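Local coordinates for protein putative type 11 methyltransferase (Sulfolobus solfataricus, PDB 3I9F) that probably transfers methyl groups from S-adenosylmethionine to an unknown substrate, using a Rossmann-like fold, at residues 131-134 / 135-139. Sequence-based numbering, arbitrary orientation.
Sequences KDYM and GWFSN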
ATOM      1  N   LYS B 131      13.909  21.176  20.101  1.00 40.07           N
ATOM      2  CA  LYS B 131      12.941  21.392  21.155  1.00 40.28           C
ATOM      3  C   LYS B 131      11.516  21.371  20.559  1.00 39.39           C
ATOM      4  O   LYS B 131      10.618  20.793  21.133  1.00 37.89           O
ATOM      5  CB  LYS B 131      13.253  22.674  21.911  1.00 40.31           C
ATOM      6  CG  LYS B 131      12.327  22.895  23.093  1.00 45.25           C
ATOM      7  CD  LYS B 131      12.614  24.221  23.817  1.00 50.70           C
ATOM      8  CE  LYS B 131      11.764  24.352  25.108  1.00 53.59           C
ATOM      9  NZ  LYS B 131      11.591  23.063  25.887  1.00 54.68           N
ATOM     10  N   ASP B 132      11.340  21.983  19.388  1.00 39.23           N
ATOM     11  CA  ASP B 132      10.039  21.971  18.695  1.00 39.33           C
ATOM     12  C   ASP B 132       9.615  20.556  18.324  1.00 38.55           C
ATOM     13  O   ASP B 132       8.459  20.193  18.476  1.00 39.09           O
ATOM     14  CB  ASP B 132      10.062  22.866  17.447  1.00 39.30           C
ATOM     15  CG  ASP B 132      10.282  24.349  17.786  1.00 42.18           C
ATOM     16  OD1 ASP B 132       9.612  24.847  18.741  1.00 46.72           O
ATOM     17  OD2 ASP B 132      11.106  25.012  17.101  1.00 40.35           O
ATOM     18  N   TYR B 133      10.567  19.756  17.859  1.00 38.01           N
ATOM     19  CA  TYR B 133      10.276  18.415  17.473  1.00 37.15           C
ATOM     20  C   TYR B 133       9.785  17.656  18.685  1.00 37.37           C
ATOM     21  O   TYR B 133       8.775  16.965  18.600  1.00 38.28           O
ATOM     22  CB  TYR B 133      11.460  17.739  16.769  1.00 36.48           C
ATOM     23  CG  TYR B 133      11.404  17.890  15.251  1.00 35.53           C
ATOM     24  CD1 TYR B 133      12.088  18.883  14.602  1.00 32.60           C
ATOM     25  CD2 TYR B 133      10.652  17.033  14.478  1.00 36.38           C
ATOM     26  CE1 TYR B 133      12.035  19.018  13.244  1.00 31.73           C
ATOM     27  CE2 TYR B 133      10.602  17.158  13.117  1.00 33.43           C
ATOM     28  CZ  TYR B 133      11.285  18.167  12.512  1.00 33.72           C
ATOM     29  OH  TYR B 133      11.208  18.323  11.136  1.00 34.31           O
ATOM     30  N   MET B 134      10.417  17.825  19.823  1.00 37.46           N
ATOM     31  CA  MET B 134      10.045  17.002  20.985  1.00 37.81           C
ATOM     32  C   MET B 134       8.708  17.407  21.653  1.00 37.74           C
ATOM     33  O   MET B 134       8.122  16.615  22.376  1.00 39.04           O
ATOM     34  CB  MET B 134      11.214  16.899  21.986  1.00 38.06           C
ATOM     35  CG  MET B 134      12.553  16.422  21.308  1.00 37.32           C
ATOM     36  SD  MET B 134      12.439  15.017  20.153  1.00 35.47           S
ATOM     37  CE  MET B 134      11.915  13.821  21.380  1.00 31.43           C
ATOM     38  N   GLY B 135       8.209  18.605  21.377  1.00 37.20           N
ATOM     39  CA  GLY B 135       6.842  18.962  21.691  1.00 36.44           C
ATOM     40  C   GLY B 135       5.853  18.080  20.945  1.00 36.54           C
ATOM     41  O   GLY B 135       4.884  17.649  21.522  1.00 37.17           O
ATOM     42  N   TRP B 136       6.109  17.781  19.675  1.00 36.34           N
ATOM     43  CA  TRP B 136       5.238  16.881  18.898  1.00 36.29           C
ATOM     44  C   TRP B 136       5.467  15.389  19.180  1.00 37.43           C
ATOM     45  O   TRP B 136       4.520  14.571  19.280  1.00 36.47           O
ATOM     46  CB  TRP B 136       5.449  17.109  17.398  1.00 35.24           C
ATOM     47  CG  TRP B 136       5.039  18.431  17.002  1.00 33.76           C
ATOM     48  CD1 TRP B 136       5.841  19.518  16.792  1.00 34.03           C
ATOM     49  CD2 TRP B 136       3.717  18.866  16.790  1.00 31.63           C
ATOM     50  NE1 TRP B 136       5.090  20.599  16.471  1.00 31.47           N
ATOM     51  CE2 TRP B 136       3.775  20.228  16.462  1.00 32.29           C
ATOM     52  CE3 TRP B 136       2.474  18.243  16.881  1.00 33.67           C
ATOM     53  CZ2 TRP B 136       2.630  20.985  16.175  1.00 32.12           C
ATOM     54  CZ3 TRP B 136       1.341  18.991  16.600  1.00 33.71           C
ATOM     55  CH2 TRP B 136       1.432  20.358  16.268  1.00 31.69           C
ATOM     56  N   PHE B 137       6.741  15.031  19.245  1.00 38.42           N
ATOM     57  CA  PHE B 137       7.127  13.671  19.472  1.00 39.33           C
ATOM     58  C   PHE B 137       7.339  13.484  20.958  1.00 41.37           C
ATOM     59  O   PHE B 137       8.377  13.002  21.378  1.00 41.66           O
ATOM     60  CB  PHE B 137       8.388  13.373  18.686  1.00 38.89           C
ATOM     61  CG  PHE B 137       8.169  13.288  17.196  1.00 37.70           C
ATOM     62  CD1 PHE B 137       7.961  12.068  16.588  1.00 37.76           C
ATOM     63  CD2 PHE B 137       8.164  14.427  16.406  1.00 36.17           C
ATOM     64  CE1 PHE B 137       7.752  11.979  15.237  1.00 36.53           C
ATOM     65  CE2 PHE B 137       7.972  14.347  15.071  1.00 33.73           C
ATOM     66  CZ  PHE B 137       7.759  13.123  14.477  1.00 36.73           C
ATOM     67  N   SER B 138       6.317  13.831  21.742  1.00 43.66           N
ATOM     68  CA  SER B 138       6.404  13.888  23.208  1.00 45.33           C
ATOM     69  C   SER B 138       6.345  12.543  23.950  1.00 46.01           C
ATOM     70  O   SER B 138       6.553  12.529  25.169  1.00 46.40           O
ATOM     71  CB  SER B 138       5.250  14.730  23.720  1.00 46.06           C
ATOM     72  OG  SER B 138       4.031  14.103  23.312  1.00 47.73           O
ATOM     73  N   ASN B 139       6.025  11.452  23.246  1.00 46.37           N
ATOM     74  CA  ASN B 139       6.115  10.099  23.805  1.00 47.58           C
ATOM     75  C   ASN B 139       7.433   9.438  23.385  1.00 47.41           C
ATOM     76  O   ASN B 139       7.536   8.202  23.309  1.00 46.87           O
ATOM     77  CB  ASN B 139       4.951   9.229  23.322  1.00 48.03           C
ATOM     78  CG  ASN B 139       3.593   9.893  23.525  1.00 51.58           C
ATOM     79  OD1 ASN B 139       2.962  10.412  22.556  1.00 57.68           O
ATOM     80  ND2 ASN B 139       3.138   9.914  24.777  1.00 52.01           N
TER
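The aromatic rings of Y133 and F137 lie side by side and point the same way, with F137 CE2 reaching the edge of the tyrosine ring 3.8 Å from Y133 CD2. Both are buried, as suits a tyrosine on the inward face of the helix and a phenylalanine just past its end; Y133 OH is hydrogen-bonded to D112 OD2. M134, unbranched and flexible, bends at chi2 and chi3 (-45° and -64°), bringing CE within 3.6 Å of F137 O. The broad indole of W136 suits the partly exposed helix end, covering K91, Q92 and M128 and meeting F85 edge-to-face; its CD1 comes obliquely to D132 O at 3.2 Å.

The residues make up most of short helix 130-136 and the turn leaving it, packed over the antiparallel end of the methyltransferase sheet: Y133 and F137 touch strands 106-113 and 152-159. Cutting F137 back to an alanine is likely to leave the Y133 ring edge without its neighbour and open a gap facing V108 and L157.

Among backbone bonds, F137 N gives Y133 O a nearly straight one (2.9 Å, 170°), while W136 N reaches the same oxygen only weakly. G135 N bonds K131 O at 3.3 Å. F137 then leaves helical geometry as the centre of an inverse gamma turn, S138 N bonding weakly back to W136 O.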